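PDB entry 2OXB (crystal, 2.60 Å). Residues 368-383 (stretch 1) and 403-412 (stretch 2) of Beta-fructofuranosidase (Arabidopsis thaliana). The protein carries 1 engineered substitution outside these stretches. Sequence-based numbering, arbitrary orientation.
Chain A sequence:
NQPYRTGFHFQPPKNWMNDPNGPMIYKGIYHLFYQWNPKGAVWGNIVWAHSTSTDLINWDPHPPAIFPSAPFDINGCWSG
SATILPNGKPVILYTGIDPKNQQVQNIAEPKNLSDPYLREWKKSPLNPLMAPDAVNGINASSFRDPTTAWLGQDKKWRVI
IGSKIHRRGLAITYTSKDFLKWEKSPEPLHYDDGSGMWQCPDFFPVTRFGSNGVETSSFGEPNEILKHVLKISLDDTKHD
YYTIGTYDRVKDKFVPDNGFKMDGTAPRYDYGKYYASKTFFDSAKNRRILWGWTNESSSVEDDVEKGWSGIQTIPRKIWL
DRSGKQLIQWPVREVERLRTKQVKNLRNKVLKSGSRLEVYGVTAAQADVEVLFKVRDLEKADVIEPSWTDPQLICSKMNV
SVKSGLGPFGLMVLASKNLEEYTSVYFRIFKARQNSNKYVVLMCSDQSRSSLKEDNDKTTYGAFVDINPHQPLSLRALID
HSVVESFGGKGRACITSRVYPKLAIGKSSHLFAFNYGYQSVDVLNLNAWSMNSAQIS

Stretch 1, residues 368-383: DVEVLFKVRDLEKADV
Stretch 2 403-412: KSGLGPFGLM

Two strands need not share hydrogen bonds to pack well; side chains alone can join them, as this segment of a beta-fructofuranosidase illustrates. Strand 368-374 and strand 406-412 run nearly antiparallel, their N-to-C directions 161° apart, with axes 8.8 Å apart at closest approach. Val-371 CA lies 8.4 Å from Gly-410 CA, too far for backbone pairing and suited to interleaved side chains. Beyond the first strand the chain turns: Asp-377 adopts phi/psi 50/88, Leu-378 to Lys-380 take helical angles, and Ala-381 (-66/144) returns to extended geometry. Here the backbones converge, Ala-381 CA to Gly-405 CA being 5.0 Å. In the second stretch, Gly-407 (138/166) precedes a cis peptide bond to Pro-408 (-87/139), and Phe-409 (-151/120) is likewise extended.

Alternation in the first strand directs Val-369, Val-371 and Phe-373 toward the partner. Both valines are t and meet Leu-411 (m, t): Val-369 CG1 is 3.3 Å from Leu-411 CD1, and Val-371 CG2 is 3.7 Å from Leu-411 CD2. Phe-373 (m, chi2 -73°) receives the edge of Phe-409 (p, chi2 82°) on one face, with centroids 5.0 Å apart, planes at 72° and Phe-373 CG 3.5 Å from Phe-409 CE1. Val-375 (t) bridges to the next cluster, its CG2 3.7 Å from Phe-409 CZ and its CG1 3.4 Å from Leu-406 CD1.

Leu-406 (m, t) has the largest covered area in the contact. Its CD1 also lies 3.7 Å from Leu-378 CD2 and 3.5 Å from Ala-381 CB, so one methyl touches three residues. Close by, Gly-405 CA sits 3.8 Å from Lys-380 O; a CB there would clash with that carbonyl oxygen. The sole hydrogen bond across the contact is weak, from Gly-405 N to Asp-382 OD1 at 3.4 Å, leaving apolar packing dominant.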

ATOM      1  N   ASP A 368      -7.321 -12.777  11.950  1.00 27.22           N
ATOM      2  CA  ASP A 368      -5.917 -12.400  11.892  1.00 27.49           C
ATOM      3  C   ASP A 368      -5.103 -13.682  12.049  1.00 28.44           C
ATOM      4  O   ASP A 368      -5.116 -14.312  13.118  1.00 27.63           O
ATOM      5  CB  ASP A 368      -5.592 -11.443  13.040  1.00 28.47           C
ATOM      6  CG  ASP A 368      -4.199 -10.849  12.934  1.00 31.31           C
ATOM      7  OD1 ASP A 368      -3.261 -11.574  12.538  1.00 33.24           O
ATOM      8  OD2 ASP A 368      -4.029  -9.658  13.266  1.00 32.66           O
ATOM      9  N   VAL A 369      -4.402 -14.081  10.992  1.00 28.35           N
ATOM     10  CA  VAL A 369      -3.598 -15.294  11.070  1.00 29.27           C
ATOM     11  C   VAL A 369      -2.162 -14.919  11.364  1.00 28.67           C
ATOM     12  O   VAL A 369      -1.741 -13.809  11.079  1.00 28.33           O
ATOM     13  CB  VAL A 369      -3.618 -16.097   9.756  1.00 29.74           C
ATOM     14  CG1 VAL A 369      -3.071 -17.501  10.012  1.00 28.67           C
ATOM     15  CG2 VAL A 369      -5.023 -16.142   9.187  1.00 26.85           C
ATOM     16  N   GLU A 370      -1.408 -15.846  11.931  1.00 30.22           N
ATOM     17  CA  GLU A 370      -0.016 -15.568  12.247  1.00 32.40           C
ATOM     18  C   GLU A 370       0.703 -16.883  12.592  1.00 32.45           C
ATOM     19  O   GLU A 370       0.329 -17.581  13.533  1.00 32.95           O
ATOM     20  CB  GLU A 370       0.044 -14.556  13.402  1.00 32.40           C
ATOM     21  CG  GLU A 370       1.399 -13.917  13.614  1.00 36.47           C
ATOM     22  CD  GLU A 370       1.354 -12.734  14.568  1.00 39.98           C
ATOM     23  OE1 GLU A 370       0.466 -11.866  14.397  1.00 41.63           O
ATOM     24  OE2 GLU A 370       2.210 -12.657  15.485  1.00 40.78           O
ATOM     25  N   VAL A 371       1.722 -17.224  11.808  1.00 33.58           N
ATOM     26  CA  VAL A 371       2.476 -18.467  12.004  1.00 33.11           C
ATOM     27  C   VAL A 371       3.975 -18.206  12.138  1.00 33.28           C
ATOM     28  O   VAL A 371       4.489 -17.170  11.710  1.00 34.32           O
ATOM     29  CB  VAL A 371       2.287 -19.442  10.800  1.00 32.85           C
ATOM     30  CG1 VAL A 371       2.662 -20.857  11.198  1.00 32.00           C
ATOM     31  CG2 VAL A 371       0.861 -19.378  10.285  1.00 32.87           C
ATOM     32  N   LEU A 372       4.673 -19.163  12.731  1.00 33.13           N
ATOM     33  CA  LEU A 372       6.114 -19.072  12.895  1.00 32.12           C
ATOM     34  C   LEU A 372       6.651 -20.444  12.508  1.00 32.64           C
ATOM     35  O   LEU A 372       6.686 -21.360  13.325  1.00 33.09           O
ATOM     36  CB  LEU A 372       6.464 -18.727  14.349  1.00 31.78           C
ATOM     37  CG  LEU A 372       7.144 -17.368  14.615  1.00 33.96           C
ATOM     38  CD1 LEU A 372       6.232 -16.216  14.222  1.00 32.95           C
ATOM     39  CD2 LEU A 372       7.513 -17.265  16.098  1.00 33.21           C
ATOM     40  N   PHE A 373       7.040 -20.585  11.245  1.00 32.04           N
ATOM     41  CA  PHE A 373       7.550 -21.852  10.741  1.00 32.88           C
ATOM     42  C   PHE A 373       9.013 -22.069  11.108  1.00 35.10           C
ATOM     43  O   PHE A 373       9.810 -21.128  11.121  1.00 35.74           O
ATOM     44  CB  PHE A 373       7.404 -21.923   9.220  1.00 31.42           C
ATOM     45  CG  PHE A 373       5.980 -21.940   8.735  1.00 30.47           C
ATOM     46  CD1 PHE A 373       5.189 -23.068   8.891  1.00 31.44           C
ATOM     47  CD2 PHE A 373       5.447 -20.835   8.068  1.00 30.32           C
ATOM     48  CE1 PHE A 373       3.888 -23.097   8.383  1.00 31.24           C
ATOM     49  CE2 PHE A 373       4.155 -20.852   7.558  1.00 28.84           C
ATOM     50  CZ  PHE A 373       3.375 -21.982   7.714  1.00 30.14           C
ATOM     51  N   LYS A 374       9.356 -23.322  11.401  1.00 36.06           N
ATOM     52  CA  LYS A 374      10.715 -23.708  11.767  1.00 35.80           C
ATOM     53  C   LYS A 374      11.201 -24.730  10.759  1.00 35.86           C
ATOM     54  O   LYS A 374      10.548 -25.742  10.529  1.00 35.79           O
ATOM     55  CB  LYS A 374      10.729 -24.307  13.177  1.00 37.75           C
ATOM     56  CG  LYS A 374      11.964 -25.132  13.524  1.00 39.85           C
ATOM     57  CD  LYS A 374      11.836 -25.758  14.927  1.00 41.01           C
ATOM     58  CE  LYS A 374      12.896 -26.844  15.186  1.00 41.31           C
ATOM     59  NZ  LYS A 374      12.740 -28.032  14.279  1.00 41.26           N
ATOM     60  N   VAL A 375      12.346 -24.451  10.152  1.00 35.58           N
ATOM     61  CA  VAL A 375      12.912 -25.344   9.157  1.00 35.62           C
ATOM     62  C   VAL A 375      14.202 -25.987   9.657  1.00 36.84           C
ATOM     63  O   VAL A 375      15.182 -25.294   9.945  1.00 35.02           O
ATOM     64  CB  VAL A 375      13.221 -24.584   7.840  1.00 35.90           C
ATOM     65  CG1 VAL A 375      13.973 -25.487   6.867  1.00 34.42           C
ATOM     66  CG2 VAL A 375      11.943 -24.089   7.218  1.00 35.79           C
ATOM     67  N   ARG A 376      14.204 -27.313   9.767  1.00 38.60           N
ATOM     68  CA  ARG A 376      15.404 -28.006  10.209  1.00 39.14           C
ATOM     69  C   ARG A 376      16.198 -28.450   8.988  1.00 38.47           C
ATOM     70  O   ARG A 376      15.637 -28.716   7.925  1.00 38.43           O
ATOM     71  CB  ARG A 376      15.059 -29.206  11.096  1.00 41.44           C
ATOM     72  CG  ARG A 376      14.195 -30.279  10.463  1.00 43.48           C
ATOM     73  CD  ARG A 376      14.253 -31.533  11.320  1.00 46.84           C
ATOM     74  NE  ARG A 376      13.390 -32.590  10.813  1.00 49.12           N
ATOM     75  CZ  ARG A 376      12.079 -32.457  10.645  1.00 50.02           C
ATOM     76  NH1 ARG A 376      11.487 -31.308  10.947  1.00 49.29           N
ATOM     77  NH2 ARG A 376      11.364 -33.468  10.170  1.00 49.53           N
ATOM     78  N   ASP A 377      17.512 -28.507   9.142  1.00 38.29           N
ATOM     79  CA  ASP A 377      18.383 -28.893   8.046  1.00 38.17           C
ATOM     80  C   ASP A 377      18.027 -28.080   6.810  1.00 37.33           C
ATOM     81  O   ASP A 377      17.210 -28.494   5.983  1.00 36.81           O
ATOM     82  CB  ASP A 377      18.243 -30.383   7.749  1.00 40.57           C
ATOM     83  CG  ASP A 377      19.529 -30.993   7.202  1.00 43.07           C
ATOM     84  OD1 ASP A 377      19.459 -32.109   6.651  1.00 45.42           O
ATOM     85  OD2 ASP A 377      20.611 -30.372   7.330  1.00 41.91           O
ATOM     86  N   LEU A 378      18.641 -26.911   6.701  1.00 37.41           N
ATOM     87  CA  LEU A 378      18.412 -26.015   5.573  1.00 38.00           C
ATOM     88  C   LEU A 378      19.105 -26.568   4.340  1.00 38.36           C
ATOM     89  O   LEU A 378      18.796 -26.175   3.217  1.00 38.84           O
ATOM     90  CB  LEU A 378      18.966 -24.621   5.892  1.00 36.83           C
ATOM     91  CG  LEU A 378      17.983 -23.487   6.154  1.00 35.01           C
ATOM     92  CD1 LEU A 378      18.680 -22.351   6.832  1.00 33.98           C
ATOM     93  CD2 LEU A 378      17.374 -23.042   4.842  1.00 36.81           C
ATOM     94  N   GLU A 379      20.055 -27.475   4.567  1.00 38.89           N
ATOM     95  CA  GLU A 379      20.810 -28.096   3.484  1.00 38.66           C
ATOM     96  C   GLU A 379      19.887 -28.817   2.516  1.00 37.05           C
ATOM     97  O   GLU A 379      20.162 -28.900   1.319  1.00 38.16           O
ATOM     98  CB  GLU A 379      21.845 -29.082   4.039  1.00 39.77           C
ATOM     99  CG  GLU A 379      23.102 -28.419   4.608  1.00 42.77           C
ATOM    100  CD  GLU A 379      22.900 -27.761   5.974  1.00 44.21           C
ATOM    101  OE1 GLU A 379      22.673 -28.508   6.959  1.00 45.00           O
ATOM    102  OE2 GLU A 379      22.981 -26.507   6.062  1.00 41.46           O
ATOM    103  N   LYS A 380      18.787 -29.342   3.034  1.00 34.06           N
ATOM    104  CA  LYS A 380      17.866 -30.035   2.172  1.00 30.52           C
ATOM    105  C   LYS A 380      17.269 -29.096   1.153  1.00 28.60           C
ATOM    106  O   LYS A 380      16.606 -29.544   0.217  1.00 28.48           O
ATOM    107  CB  LYS A 380      16.765 -30.708   2.989  1.00 30.93           C
ATOM    108  CG  LYS A 380      17.083 -32.144   3.300  1.00 30.07           C
ATOM    109  CD  LYS A 380      18.383 -32.202   4.058  1.00 31.29           C
ATOM    110  CE  LYS A 380      18.934 -33.605   4.180  1.00 29.08           C
ATOM    111  NZ  LYS A 380      20.308 -33.488   4.753  1.00 28.45           N
ATOM    112  N   ALA A 381      17.500 -27.795   1.320  1.00 26.72           N
ATOM    113  CA  ALA A 381      16.952 -26.821   0.371  1.00 25.79           C
ATOM    114  C   ALA A 381      17.580 -26.962  -1.018  1.00 24.62           C
ATOM    115  O   ALA A 381      18.762 -27.284  -1.160  1.00 26.47           O
ATOM    116  CB  ALA A 381      17.142 -25.407   0.886  1.00 22.66           C
ATOM    117  N   ASP A 382      16.766 -26.753  -2.040  1.00 22.66           N
ATOM    118  CA  ASP A 382      17.239 -26.850  -3.412  1.00 23.26           C
ATOM    119  C   ASP A 382      18.041 -25.610  -3.782  1.00 23.04           C
ATOM    120  O   ASP A 382      17.979 -24.601  -3.090  1.00 23.85           O
ATOM    121  CB  ASP A 382      16.055 -26.980  -4.381  1.00 22.64           C
ATOM    122  CG  ASP A 382      15.521 -28.398  -4.483  1.00 18.62           C
ATOM    123  OD1 ASP A 382      14.333 -28.537  -4.800  1.00 18.31           O
ATOM    124  OD2 ASP A 382      16.279 -29.356  -4.265  1.00 18.83           O
ATOM    125  N   VAL A 383      18.801 -25.706  -4.868  1.00 23.80           N
ATOM    126  CA  VAL A 383      19.597 -24.583  -5.356  1.00 25.21           C
ATOM    127  C   VAL A 383      18.883 -23.981  -6.564  1.00 24.13           C
ATOM    128  O   VAL A 383      18.660 -24.668  -7.567  1.00 22.62           O
ATOM    129  CB  VAL A 383      21.015 -25.022  -5.780  1.00 27.22           C
ATOM    130  CG1 VAL A 383      21.775 -23.830  -6.319  1.00 27.57           C
ATOM    131  CG2 VAL A 383      21.765 -25.621  -4.582  1.00 28.72           C
ATOM    132  N   LYS A 403       6.198 -29.754  -5.914  1.00 35.03           N
ATOM    133  CA  LYS A 403       7.078 -29.949  -4.757  1.00 35.82           C
ATOM    134  C   LYS A 403       8.469 -29.322  -4.832  1.00 35.24           C
ATOM    135  O   LYS A 403       8.996 -29.059  -5.908  1.00 35.95           O
ATOM    136  CB  LYS A 403       7.255 -31.448  -4.468  1.00 38.42           C
ATOM    137  CG  LYS A 403       6.018 -32.182  -3.950  1.00 40.16           C
ATOM    138  CD  LYS A 403       6.373 -33.586  -3.443  1.00 40.96           C
ATOM    139  CE  LYS A 403       5.136 -34.355  -2.987  1.00 41.55           C
ATOM    140  NZ  LYS A 403       5.482 -35.736  -2.544  1.00 42.32           N
ATOM    141  N   SER A 404       9.046 -29.100  -3.656  1.00 35.43           N
ATOM    142  CA  SER A 404      10.383 -28.537  -3.494  1.00 35.14           C
ATOM    143  C   SER A 404      10.985 -29.168  -2.237  1.00 34.19           C
ATOM    144  O   SER A 404      10.269 -29.750  -1.414  1.00 33.44           O
ATOM    145  CB  SER A 404      10.335 -27.015  -3.295  1.00 35.11           C
ATOM    146  OG  SER A 404       9.695 -26.361  -4.368  1.00 38.67           O
ATOM    147  N   GLY A 405      12.302 -29.052  -2.093  1.00 32.59           N
ATOM    148  CA  GLY A 405      12.952 -29.586  -0.912  1.00 29.31           C
ATOM    149  C   GLY A 405      12.345 -28.879   0.287  1.00 26.27           C
ATOM    150  O   GLY A 405      11.747 -29.508   1.150  1.00 27.47           O
ATOM    151  N   LEU A 406      12.490 -27.561   0.335  1.00 22.95           N
ATOM    152  CA  LEU A 406      11.935 -26.788   1.426  1.00 19.76           C
ATOM    153  C   LEU A 406      10.799 -25.931   0.869  1.00 19.63           C
ATOM    154  O   LEU A 406      10.973 -24.752   0.546  1.00 21.21           O
ATOM    155  CB  LEU A 406      13.022 -25.921   2.095  1.00 16.08           C
ATOM    156  CG  LEU A 406      14.224 -26.619   2.765  1.00 13.99           C
ATOM    157  CD1 LEU A 406      15.010 -25.627   3.637  1.00 11.02           C
ATOM    158  CD2 LEU A 406      13.732 -27.786   3.624  1.00 11.11           C
ATOM    159  N   GLY A 407       9.632 -26.546   0.731  1.00 19.79           N
ATOM    160  CA  GLY A 407       8.484 -25.835   0.210  1.00 19.79           C
ATOM    161  C   GLY A 407       7.733 -26.722  -0.754  1.00 21.50           C
ATOM    162  O   GLY A 407       8.271 -27.732  -1.205  1.00 18.93           O
ATOM    163  N   PRO A 408       6.499 -26.341  -1.120  1.00 23.41           N
ATOM    164  CA  PRO A 408       5.822 -25.125  -0.643  1.00 25.27           C
ATOM    165  C   PRO A 408       5.046 -25.291   0.678  1.00 26.45           C
ATOM    166  O   PRO A 408       4.370 -26.304   0.886  1.00 26.34           O
ATOM    167  CB  PRO A 408       4.911 -24.785  -1.810  1.00 26.26           C
ATOM    168  CG  PRO A 408       4.450 -26.167  -2.237  1.00 25.38           C
ATOM    169  CD  PRO A 408       5.711 -27.004  -2.179  1.00 24.43           C
ATOM    170  N   PHE A 409       5.142 -24.290   1.555  1.00 25.81           N
ATOM    171  CA  PHE A 409       4.462 -24.337   2.844  1.00 25.87           C
ATOM    172  C   PHE A 409       4.068 -22.980   3.421  1.00 27.36           C
ATOM    173  O   PHE A 409       4.912 -22.127   3.675  1.00 27.46           O
ATOM    174  CB  PHE A 409       5.311 -25.111   3.867  1.00 24.21           C
ATOM    175  CG  PHE A 409       6.572 -24.395   4.330  1.00 21.69           C
ATOM    176  CD1 PHE A 409       6.527 -23.436   5.337  1.00 17.19           C
ATOM    177  CD2 PHE A 409       7.821 -24.751   3.815  1.00 19.59           C
ATOM    178  CE1 PHE A 409       7.703 -22.858   5.822  1.00 18.15           C
ATOM    179  CE2 PHE A 409       8.994 -24.173   4.303  1.00 17.34           C
ATOM    180  CZ  PHE A 409       8.941 -23.227   5.308  1.00 13.40           C
ATOM    181  N   GLY A 410       2.770 -22.789   3.637  1.00 30.08           N
ATOM    182  CA  GLY A 410       2.280 -21.535   4.181  1.00 31.20           C
ATOM    183  C   GLY A 410       0.850 -21.674   4.667  1.00 30.78           C
ATOM    184  O   GLY A 410       0.528 -22.593   5.419  1.00 32.35           O
ATOM    185  N   LEU A 411      -0.022 -20.783   4.215  1.00 29.62           N
ATOM    186  CA  LEU A 411      -1.416 -20.812   4.641  1.00 27.78           C
ATOM    187  C   LEU A 411      -2.428 -20.959   3.527  1.00 26.91           C
ATOM    188  O   LEU A 411      -2.157 -20.632   2.376  1.00 28.07           O
ATOM    189  CB  LEU A 411      -1.753 -19.527   5.402  1.00 26.07           C
ATOM    190  CG  LEU A 411      -1.088 -19.286   6.753  1.00 26.58           C
ATOM    191  CD1 LEU A 411      -1.389 -17.865   7.239  1.00 24.50           C
ATOM    192  CD2 LEU A 411      -1.608 -20.332   7.741  1.00 25.43           C
ATOM    193  N   MET A 412      -3.599 -21.470   3.887  1.00 27.30           N
ATOM    194  CA  MET A 412      -4.716 -21.589   2.956  1.00 26.55           C
ATOM    195  C   MET A 412      -5.877 -20.905   3.676  1.00 26.63           C
ATOM    196  O   MET A 412      -6.364 -21.385   4.709  1.00 24.76           O
ATOM    197  CB  MET A 412      -5.065 -23.044   2.662  1.00 26.56           C
ATOM    198  CG  MET A 412      -3.912 -23.857   2.124  1.00 27.69           C
ATOM    199  SD  MET A 412      -4.469 -25.276   1.156  1.00 29.35           S
ATOM    200  CE  MET A 412      -4.368 -26.555   2.342  1.00 27.94           C
TER